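Local coordinates for protein Serpin48 (Tenebrio molitor, PDB 3OZQ) that inhibits the serine protease SPE with high specificity in the innate immune system of the mealworm beetle, as a member of the serpin family, at residues A[359-363]-A[364-368]; A[16-19]-A[20-24]; A[190-193]-A[194-197]. All coordinates share one frame; numbering follows the deposited sequence.

Contact 1: A[359-363]-A[364-368]; sequences YIKVK and GMILF
I360 and F368 pair across a beta hairpin with a two-residue loop, whose strands, 356-362 and 365-372, correspond to the last long strands of sheet B in the serpin fold. The reversal is a type I' turn from V362 to M365, with K363 and G364 at its corners, both at positive phi (56° and 77°). Backbone bonds define the ladder. Beside the turn, V362 N reaches M365 O at 2.7 Å, while the reciprocal bond from M365 N to V362 O measures 2.9 Å. Further along, the register slips by one residue in a classic beta bulge. I360 O accepts L367 N at 2.7 Å and also receives a weak bond from F368 N at 3.5 Å, so one carbonyl serves two consecutive amides; I360 N closes the pair by donating to F368 O.

Apolar packing lies on both faces. On one, I366 CD1 sits 4.1 Å above the plane of the Y359 ring, offset toward its rim, and K361 CG approaches the edge of that ring in its plane. The same K361 CG lies 3.8 Å from I366 CG1, which makes the aliphatic part of the lysine a third member of the cluster. The ring of F254 also meets Y359. On the face carrying I360, V362, M365 and F368, the hairpin packs against F171 and L169 of strand 163-174, through I360, L367 and F368. There L367 reaches V362: a chi1 of 170° sets V362 CG2 anti to the carbonyl carbon and beside the backbone N, turning this branch toward L367, and V362 CG2 meets L367 CD2 at 3.6 Å.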
ATOM      1  N   TYR A 359       2.866  -1.460  -9.413  1.00 33.04           N
ATOM      2  CA  TYR A 359       1.851  -0.827  -8.595  1.00 35.24           C
ATOM      3  C   TYR A 359       0.462  -1.248  -9.017  1.00 34.83           C
ATOM      4  O   TYR A 359       0.206  -1.496 -10.194  1.00 33.22           O
ATOM      5  CB  TYR A 359       2.005   0.706  -8.554  1.00 33.42           C
ATOM      6  CG  TYR A 359       1.824   1.444  -9.875  1.00 36.46           C
ATOM      7  CD1 TYR A 359       2.926   1.877 -10.607  1.00 34.97           C
ATOM      8  CD2 TYR A 359       0.555   1.758 -10.354  1.00 38.67           C
ATOM      9  CE1 TYR A 359       2.773   2.572 -11.798  1.00 38.17           C
ATOM     10  CE2 TYR A 359       0.390   2.450 -11.559  1.00 36.21           C
ATOM     11  CZ  TYR A 359       1.508   2.853 -12.265  1.00 40.53           C
ATOM     12  OH  TYR A 359       1.367   3.545 -13.443  1.00 41.74           O
ATOM     13  N   ILE A 360      -0.425  -1.346  -8.034  1.00 34.73           N
ATOM     14  CA  ILE A 360      -1.798  -1.740  -8.276  1.00 33.62           C
ATOM     15  C   ILE A 360      -2.668  -0.481  -8.247  1.00 35.68           C
ATOM     16  O   ILE A 360      -2.583   0.317  -7.303  1.00 33.87           O
ATOM     17  CB  ILE A 360      -2.282  -2.729  -7.198  1.00 35.41           C
ATOM     18  CG1 ILE A 360      -1.577  -4.086  -7.354  1.00 31.72           C
ATOM     19  CG2 ILE A 360      -3.779  -2.942  -7.288  1.00 36.57           C
ATOM     20  CD1 ILE A 360      -2.125  -5.123  -6.441  1.00 33.32           C
ATOM     21  N   LYS A 361      -3.485  -0.300  -9.283  1.00 35.28           N
ATOM     22  CA  LYS A 361      -4.415   0.835  -9.356  1.00 36.73           C
ATOM     23  C   LYS A 361      -5.841   0.351  -9.346  1.00 41.28           C
ATOM     24  O   LYS A 361      -6.157  -0.695  -9.915  1.00 39.32           O
ATOM     25  CB  LYS A 361      -4.244   1.646 -10.637  1.00 36.91           C
ATOM     26  CG  LYS A 361      -3.118   2.647 -10.666  1.00 41.88           C
ATOM     27  CD  LYS A 361      -3.216   3.534 -11.926  1.00 42.48           C
ATOM     28  CE  LYS A 361      -3.176   2.697 -13.207  1.00 49.56           C
ATOM     29  NZ  LYS A 361      -3.217   3.520 -14.465  1.00 49.68           N
ATOM     30  N   VAL A 362      -6.710   1.126  -8.709  1.00 43.16           N
ATOM     31  CA  VAL A 362      -8.136   0.910  -8.834  1.00 43.11           C
ATOM     32  C   VAL A 362      -8.795   2.240  -9.173  1.00 49.63           C
ATOM     33  O   VAL A 362      -8.708   3.200  -8.406  1.00 43.09           O
ATOM     34  CB  VAL A 362      -8.744   0.325  -7.557  1.00 49.17           C
ATOM     35  CG1 VAL A 362     -10.264   0.353  -7.642  1.00 54.53           C
ATOM     36  CG2 VAL A 362      -8.237  -1.097  -7.331  1.00 45.64           C
ATOM     37  N   LYS A 363      -9.421   2.301 -10.344  1.00 47.04           N
ATOM     38  CA  LYS A 363     -10.139   3.499 -10.756  1.00 48.66           C
ATOM     39  C   LYS A 363      -9.225   4.716 -10.720  1.00 46.84           C
ATOM     40  O   LYS A 363      -9.572   5.761 -10.150  1.00 48.50           O
ATOM     41  CB  LYS A 363     -11.371   3.694  -9.863  1.00 48.51           C
ATOM     42  CG  LYS A 363     -12.135   2.387  -9.671  1.00 55.43           C
ATOM     43  CD  LYS A 363     -13.496   2.570  -9.026  1.00 61.35           C
ATOM     44  CE  LYS A 363     -14.248   1.237  -8.991  1.00 65.77           C
ATOM     45  NZ  LYS A 363     -15.644   1.364  -8.471  1.00 65.62           N
ATOM     46  N   GLY A 364      -8.047   4.565 -11.323  1.00 50.26           N
ATOM     47  CA  GLY A 364      -7.071   5.639 -11.424  1.00 48.48           C
ATOM     48  C   GLY A 364      -6.299   5.889 -10.134  1.00 47.22           C
ATOM     49  O   GLY A 364      -5.354   6.679 -10.100  1.00 50.65           O
ATOM     50  N   MET A 365      -6.684   5.216  -9.061  1.00 42.73           N
ATOM     51  CA  MET A 365      -5.971   5.420  -7.806  1.00 43.92           C
ATOM     52  C   MET A 365      -4.998   4.289  -7.459  1.00 39.23           C
ATOM     53  O   MET A 365      -5.376   3.117  -7.426  1.00 36.46           O
ATOM     54  CB  MET A 365      -6.947   5.621  -6.664  1.00 46.41           C
ATOM     55  CG  MET A 365      -6.279   6.136  -5.404  1.00 45.89           C
ATOM     56  SD  MET A 365      -7.484   6.342  -4.108  1.00 46.40           S
ATOM     57  CE  MET A 365      -8.026   4.660  -3.868  1.00 45.01           C
ATOM     58  N   ILE A 366      -3.750   4.660  -7.197  1.00 37.98           N
ATOM     59  CA  ILE A 366      -2.744   3.706  -6.728  1.00 34.82           C
ATOM     60  C   ILE A 366      -3.049   3.184  -5.318  1.00 34.63           C
ATOM     61  O   ILE A 366      -3.161   3.956  -4.370  1.00 36.27           O
ATOM     62  CB  ILE A 366      -1.338   4.320  -6.769  1.00 37.54           C
ATOM     63  CG1 ILE A 366      -0.970   4.676  -8.212  1.00 38.92           C
ATOM     64  CG2 ILE A 366      -0.292   3.338  -6.181  1.00 31.48           C
ATOM     65  CD1 ILE A 366       0.366   5.362  -8.359  1.00 38.81           C
ATOM     66  N   LEU A 367      -3.184   1.867  -5.198  1.00 34.88           N
ATOM     67  CA  LEU A 367      -3.473   1.196  -3.936  1.00 33.10           C
ATOM     68  C   LEU A 367      -2.227   0.608  -3.258  1.00 34.61           C
ATOM     69  O   LEU A 367      -2.100   0.632  -2.037  1.00 32.29           O
ATOM     70  CB  LEU A 367      -4.485   0.075  -4.165  1.00 35.31           C
ATOM     71  CG  LEU A 367      -5.936   0.408  -3.828  1.00 46.87           C
ATOM     72  CD1 LEU A 367      -6.409   1.611  -4.635  1.00 44.86           C
ATOM     73  CD2 LEU A 367      -6.844  -0.795  -4.017  1.00 44.67           C
ATOM     74  N   PHE A 368      -1.329   0.066  -4.069  1.00 33.16           N
ATOM     75  CA  PHE A 368      -0.106  -0.566  -3.592  1.00 35.93           C
ATOM     76  C   PHE A 368       1.013  -0.217  -4.555  1.00 33.98           C
ATOM     77  O   PHE A 368       0.776  -0.051  -5.745  1.00 32.65           O
ATOM     78  CB  PHE A 368      -0.244  -2.088  -3.603  1.00 32.00           C
ATOM     79  CG  PHE A 368      -1.024  -2.650  -2.449  1.00 33.22           C
ATOM     80  CD1 PHE A 368      -0.413  -2.858  -1.221  1.00 31.85           C
ATOM     81  CD2 PHE A 368      -2.351  -3.015  -2.603  1.00 37.51           C
ATOM     82  CE1 PHE A 368      -1.113  -3.409  -0.157  1.00 34.12           C
ATOM     83  CE2 PHE A 368      -3.066  -3.563  -1.537  1.00 33.23           C
ATOM     84  CZ  PHE A 368      -2.438  -3.763  -0.317  1.00 36.42           C
TER

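Contact 2: A[16-19]-A[20-24]; sequences NSFT and PSVYK
F18 and T19 accept the i to i+4 backbone bonds of V22 and Y23, both at 2.9 Å (V22 N to F18 O and Y23 N to T19 O), so helical geometry continues through a stretch of helix 10-29, helix A of the serpin fold, that contains a proline. The kink is at P20, whose nitrogen has no hydrogen to give the preceding turn. Its ring fills the place of that bond: P20 CD lies 2.9 Å from N16 O, and P20 CG lies 3.3 Å from S17 O. The step before it is tight as well, since T19 CB and P20 CD approach to 3.3 Å, closer than usual carbon packing. Beyond the kink, K24 N bonds to P20 O and the regular pattern continues.

Two hydroxyls, those of S17 and T19, find their partners within the preceding turn of the helix. T19 OG1 bonds to V15 O and S17 OG to A14 O, so these hydroxyls are satisfied by the backbone carbonyls of their own helix. The phenol of Y23, by contrast, leads away from the helix and is bonded to E247.

The main side-chain contact joins F18 and V22, one turn apart. F18 CG is anti to its own backbone N (chi1 -172°), which swings the ring alongside the following turn and presents a face to V22. Both residues also face helix 279-286, with F18 touching L283 and L286 and V22 touching F279; P38 packs on the pair from helix 38-50. The interaction is a CH-pi contact by one methyl branch: V22 CG2 lies 3.6 Å from the F18 ring centroid, 15° off the ring normal.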
ATOM      1  N   ASN A  16      -1.935   9.623  -5.238  1.00 40.80           N
ATOM      2  CA  ASN A  16      -0.999   9.295  -6.304  1.00 44.78           C
ATOM      3  C   ASN A  16       0.293  10.080  -6.200  1.00 44.75           C
ATOM      4  O   ASN A  16       1.355   9.564  -6.526  1.00 45.48           O
ATOM      5  CB  ASN A  16      -1.639   9.471  -7.687  1.00 45.75           C
ATOM      6  CG  ASN A  16      -2.803   8.532  -7.901  1.00 46.27           C
ATOM      7  OD1 ASN A  16      -3.031   7.627  -7.101  1.00 45.73           O
ATOM      8  ND2 ASN A  16      -3.548   8.740  -8.975  1.00 46.33           N
ATOM      9  N   SER A  17       0.213  11.324  -5.741  1.00 45.65           N
ATOM     10  CA  SER A  17       1.427  12.106  -5.554  1.00 43.75           C
ATOM     11  C   SER A  17       2.113  11.739  -4.232  1.00 43.65           C
ATOM     12  O   SER A  17       3.335  11.855  -4.100  1.00 43.92           O
ATOM     13  CB  SER A  17       1.125  13.604  -5.626  1.00 55.43           C
ATOM     14  OG  SER A  17      -0.015  13.940  -4.853  1.00 57.45           O
ATOM     15  N   PHE A  18       1.318  11.288  -3.268  1.00 40.31           N
ATOM     16  CA  PHE A  18       1.824  10.811  -1.980  1.00 44.45           C
ATOM     17  C   PHE A  18       2.644   9.542  -2.187  1.00 39.37           C
ATOM     18  O   PHE A  18       3.638   9.301  -1.497  1.00 37.22           O
ATOM     19  CB  PHE A  18       0.631  10.534  -1.052  1.00 42.94           C
ATOM     20  CG  PHE A  18       1.002  10.205   0.371  1.00 45.65           C
ATOM     21  CD1 PHE A  18       1.800  11.055   1.117  1.00 42.80           C
ATOM     22  CD2 PHE A  18       0.493   9.060   0.983  1.00 41.11           C
ATOM     23  CE1 PHE A  18       2.113  10.755   2.447  1.00 44.96           C
ATOM     24  CE2 PHE A  18       0.790   8.758   2.305  1.00 41.59           C
ATOM     25  CZ  PHE A  18       1.607   9.606   3.045  1.00 40.69           C
ATOM     26  N   THR A  19       2.227   8.749  -3.169  1.00 40.38           N
ATOM     27  CA  THR A  19       2.786   7.415  -3.386  1.00 37.52           C
ATOM     28  C   THR A  19       4.298   7.390  -3.626  1.00 37.16           C
ATOM     29  O   THR A  19       5.022   6.660  -2.935  1.00 34.09           O
ATOM     30  CB  THR A  19       2.020   6.668  -4.478  1.00 34.63           C
ATOM     31  OG1 THR A  19       0.678   6.438  -4.028  1.00 38.99           O
ATOM     32  CG2 THR A  19       2.689   5.328  -4.792  1.00 35.29           C
ATOM     33  N   PRO A  20       4.786   8.186  -4.593  1.00 37.68           N
ATOM     34  CA  PRO A  20       6.231   8.223  -4.842  1.00 38.45           C
ATOM     35  C   PRO A  20       7.012   8.788  -3.672  1.00 43.01           C
ATOM     36  O   PRO A  20       8.141   8.356  -3.462  1.00 43.62           O
ATOM     37  CB  PRO A  20       6.364   9.149  -6.059  1.00 40.87           C
ATOM     38  CG  PRO A  20       5.072   9.899  -6.135  1.00 42.63           C
ATOM     39  CD  PRO A  20       4.036   8.963  -5.597  1.00 38.06           C
ATOM     40  N   SER A  21       6.430   9.735  -2.936  1.00 39.76           N
ATOM     41  CA  SER A  21       7.097  10.284  -1.766  1.00 43.01           C
ATOM     42  C   SER A  21       7.271   9.181  -0.732  1.00 42.90           C
ATOM     43  O   SER A  21       8.323   9.057  -0.127  1.00 42.08           O
ATOM     44  CB  SER A  21       6.302  11.453  -1.169  1.00 47.18           C
ATOM     45  OG  SER A  21       6.150  12.512  -2.106  1.00 48.87           O
ATOM     46  N   VAL A  22       6.231   8.377  -0.540  1.00 39.98           N
ATOM     47  CA  VAL A  22       6.318   7.249   0.381  1.00 37.61           C
ATOM     48  C   VAL A  22       7.344   6.216  -0.080  1.00 38.19           C
ATOM     49  O   VAL A  22       8.187   5.778   0.711  1.00 38.38           O
ATOM     50  CB  VAL A  22       4.942   6.606   0.630  1.00 37.46           C
ATOM     51  CG1 VAL A  22       5.092   5.310   1.416  1.00 34.60           C
ATOM     52  CG2 VAL A  22       4.055   7.576   1.420  1.00 35.80           C
ATOM     53  N   TYR A  23       7.291   5.848  -1.364  1.00 37.38           N
ATOM     54  CA  TYR A  23       8.212   4.868  -1.925  1.00 38.75           C
ATOM     55  C   TYR A  23       9.653   5.301  -1.640  1.00 43.15           C
ATOM     56  O   TYR A  23      10.466   4.506  -1.165  1.00 37.20           O
ATOM     57  CB  TYR A  23       7.942   4.692  -3.439  1.00 34.96           C
ATOM     58  CG  TYR A  23       8.799   3.691  -4.175  1.00 36.10           C
ATOM     59  CD1 TYR A  23       8.244   2.533  -4.717  1.00 33.27           C
ATOM     60  CD2 TYR A  23      10.156   3.911  -4.355  1.00 40.15           C
ATOM     61  CE1 TYR A  23       9.030   1.618  -5.420  1.00 38.58           C
ATOM     62  CE2 TYR A  23      10.946   3.011  -5.049  1.00 39.46           C
ATOM     63  CZ  TYR A  23      10.379   1.864  -5.577  1.00 40.46           C
ATOM     64  OH  TYR A  23      11.181   0.980  -6.257  1.00 39.89           O
ATOM     65  N   LYS A  24       9.958   6.569  -1.911  1.00 40.99           N
ATOM     66  CA  LYS A  24      11.319   7.089  -1.747  1.00 42.10           C
ATOM     67  C   LYS A  24      11.807   6.934  -0.320  1.00 42.88           C
ATOM     68  O   LYS A  24      12.970   6.635  -0.076  1.00 46.30           O
ATOM     69  CB  LYS A  24      11.395   8.566  -2.159  1.00 48.04           C
ATOM     70  CG  LYS A  24      12.819   9.099  -2.289  1.00 56.70           C
ATOM     71  CD  LYS A  24      12.862  10.461  -2.998  1.00 63.42           C
ATOM     72  CE  LYS A  24      12.748  10.332  -4.526  1.00 67.09           C
ATOM     73  NZ  LYS A  24      14.049  10.049  -5.235  1.00 61.17           N
TER

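Contact 3: A[190-193]-A[194-197]; sequences HKSA and KEVV
A beta hairpin at the surface, joining strands 185-190 and 196-205 of what corresponds to serpin sheet C, brings H190 and V196 together as an antiparallel non-hydrogen-bonded pair. Their side chains lie side by side, and V196 CG2 comes within 3.1 Å of H190 ND1, at the edge of the imidazole and in its plane. The turn itself is held only loosely by the backbone: K191 N to E195 O is a weak bond of 3.3 Å bent to 127° at the hydrogen, and E195 N to S192 O is weak too, at 3.4 Å.

E195 folds back over the loop. Its CG lies between its own backbone N and carbonyl carbon (chi1 60°), which brings CG within 3.3 Å of S192 OG and places OE2 3.4 Å from K191 CB. The carboxylate thus rests against the aliphatic part of the lysine, while K191 NZ and E195 OE1, 4.5 Å apart, remain beyond salt-bridge distance.

Outside the loop, E241 accepts a bond from A193 N, and D353 shares a backbone bond with H190. V197 is backbone-bonded to F189 of strand 185-190, extending the hairpin ladder; strand 196-205 pairs in addition with strand 260-278.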
ATOM      1  N   HIS A 190      17.745 -11.775 -14.014  1.00 45.28           N
ATOM      2  CA  HIS A 190      19.001 -11.096 -13.743  1.00 49.71           C
ATOM      3  C   HIS A 190      18.843 -10.060 -12.648  1.00 50.96           C
ATOM      4  O   HIS A 190      18.258  -9.013 -12.878  1.00 46.26           O
ATOM      5  CB  HIS A 190      19.501 -10.399 -15.006  1.00 50.12           C
ATOM      6  CG  HIS A 190      19.602 -11.304 -16.190  1.00 51.90           C
ATOM      7  ND1 HIS A 190      20.551 -12.300 -16.282  1.00 54.21           N
ATOM      8  CD2 HIS A 190      18.877 -11.364 -17.332  1.00 49.64           C
ATOM      9  CE1 HIS A 190      20.403 -12.939 -17.429  1.00 52.42           C
ATOM     10  NE2 HIS A 190      19.397 -12.388 -18.087  1.00 55.39           N
ATOM     11  N   LYS A 191      19.384 -10.351 -11.468  1.00 51.83           N
ATOM     12  CA  LYS A 191      19.387  -9.395 -10.366  1.00 55.18           C
ATOM     13  C   LYS A 191      20.329  -8.243 -10.696  1.00 59.93           C
ATOM     14  O   LYS A 191      20.225  -7.146 -10.133  1.00 52.60           O
ATOM     15  CB  LYS A 191      19.827 -10.078  -9.072  1.00 59.77           C
ATOM     16  CG  LYS A 191      18.998 -11.300  -8.706  1.00 56.84           C
ATOM     17  CD  LYS A 191      19.519 -11.964  -7.441  1.00 56.41           C
ATOM     18  CE  LYS A 191      18.806 -13.286  -7.179  1.00 61.40           C
ATOM     19  NZ  LYS A 191      19.420 -14.062  -6.045  1.00 64.45           N
ATOM     20  N   SER A 192      21.256  -8.521 -11.610  1.00 58.16           N
ATOM     21  CA  SER A 192      22.195  -7.539 -12.139  1.00 57.11           C
ATOM     22  C   SER A 192      22.933  -8.229 -13.265  1.00 64.06           C
ATOM     23  O   SER A 192      22.714  -9.421 -13.512  1.00 66.53           O
ATOM     24  CB  SER A 192      23.179  -7.060 -11.069  1.00 62.23           C
ATOM     25  OG  SER A 192      23.945  -8.123 -10.532  1.00 60.60           O
ATOM     26  N   ALA A 193      23.793  -7.495 -13.959  1.00 71.52           N
ATOM     27  CA  ALA A 193      24.547  -8.079 -15.064  1.00 68.92           C
ATOM     28  C   ALA A 193      25.231  -9.372 -14.626  1.00 66.39           C
ATOM     29  O   ALA A 193      24.977 -10.434 -15.187  1.00 69.42           O
ATOM     30  CB  ALA A 193      25.563  -7.089 -15.595  1.00 71.07           C
ATOM     31  N   LYS A 194      26.065  -9.282 -13.594  1.00 64.41           N
ATOM     32  CA  LYS A 194      26.932 -10.393 -13.204  1.00 69.35           C
ATOM     33  C   LYS A 194      26.239 -11.604 -12.559  1.00 67.94           C
ATOM     34  O   LYS A 194      26.787 -12.703 -12.576  1.00 66.85           O
ATOM     35  CB  LYS A 194      28.074  -9.904 -12.302  1.00 74.49           C
ATOM     36  CG  LYS A 194      29.189 -10.934 -12.109  1.00 78.03           C
ATOM     37  CD  LYS A 194      30.144 -10.554 -10.978  1.00 74.85           C
ATOM     38  CE  LYS A 194      31.196 -11.645 -10.754  1.00 67.21           C
ATOM     39  NZ  LYS A 194      31.991 -11.436  -9.500  1.00 58.60           N
ATOM     40  N   GLU A 195      25.053 -11.424 -11.985  1.00 69.64           N
ATOM     41  CA  GLU A 195      24.390 -12.560 -11.339  1.00 65.46           C
ATOM     42  C   GLU A 195      22.991 -12.888 -11.871  1.00 66.95           C
ATOM     43  O   GLU A 195      22.146 -11.998 -12.037  1.00 64.22           O
ATOM     44  CB  GLU A 195      24.367 -12.404  -9.816  1.00 65.58           C
ATOM     45  CG  GLU A 195      23.653 -11.168  -9.321  1.00 69.89           C
ATOM     46  CD  GLU A 195      23.228 -11.284  -7.864  1.00 73.75           C
ATOM     47  OE1 GLU A 195      23.390 -12.379  -7.272  1.00 74.55           O
ATOM     48  OE2 GLU A 195      22.725 -10.279  -7.314  1.00 75.68           O
ATOM     49  N   VAL A 196      22.764 -14.181 -12.108  1.00 61.39           N
ATOM     50  CA  VAL A 196      21.515 -14.696 -12.672  1.00 57.06           C
ATOM     51  C   VAL A 196      20.919 -15.797 -11.793  1.00 63.27           C
ATOM     52  O   VAL A 196      21.648 -16.522 -11.106  1.00 59.54           O
ATOM     53  CB  VAL A 196      21.753 -15.322 -14.059  1.00 57.22           C
ATOM     54  CG1 VAL A 196      20.445 -15.836 -14.655  1.00 49.98           C
ATOM     55  CG2 VAL A 196      22.429 -14.329 -14.983  1.00 61.18           C
ATOM     56  N   VAL A 197      19.596 -15.938 -11.834  1.00 57.24           N
ATOM     57  CA  VAL A 197      18.939 -17.044 -11.150  1.00 54.08           C
ATOM     58  C   VAL A 197      17.820 -17.662 -11.991  1.00 54.37           C
ATOM     59  O   VAL A 197      17.322 -17.055 -12.945  1.00 53.60           O
ATOM     60  CB  VAL A 197      18.399 -16.623  -9.769  1.00 56.41           C
ATOM     61  CG1 VAL A 197      17.292 -15.595  -9.919  1.00 54.86           C
ATOM     62  CG2 VAL A 197      17.901 -17.834  -8.999  1.00 59.53           C
TER

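In the fold
Along the chain, contact 2 comes first, contact 3 follows and contact 1 lies near the C-terminus. Contacts 1 and 2 touch although far apart in sequence: their centres are about 12 Å apart, and the N16 amide bridges them, with ND2 3.0 Å from G364 O and OD1 3.1 Å from I366 N, both probable hydrogen bonds. Helix 10-29 is thereby fastened to the turn and the start of strand 365-372, packing on the sheet B hairpin. Contact 3, on the separate sheet C hairpin, stands at the surface, its centre about 30 Å from that of contact 1 and about 28 Å from that of contact 2. The three sample the helix-sheet body (contact 1 buried, contact 2 partly so) and a peripheral hairpin.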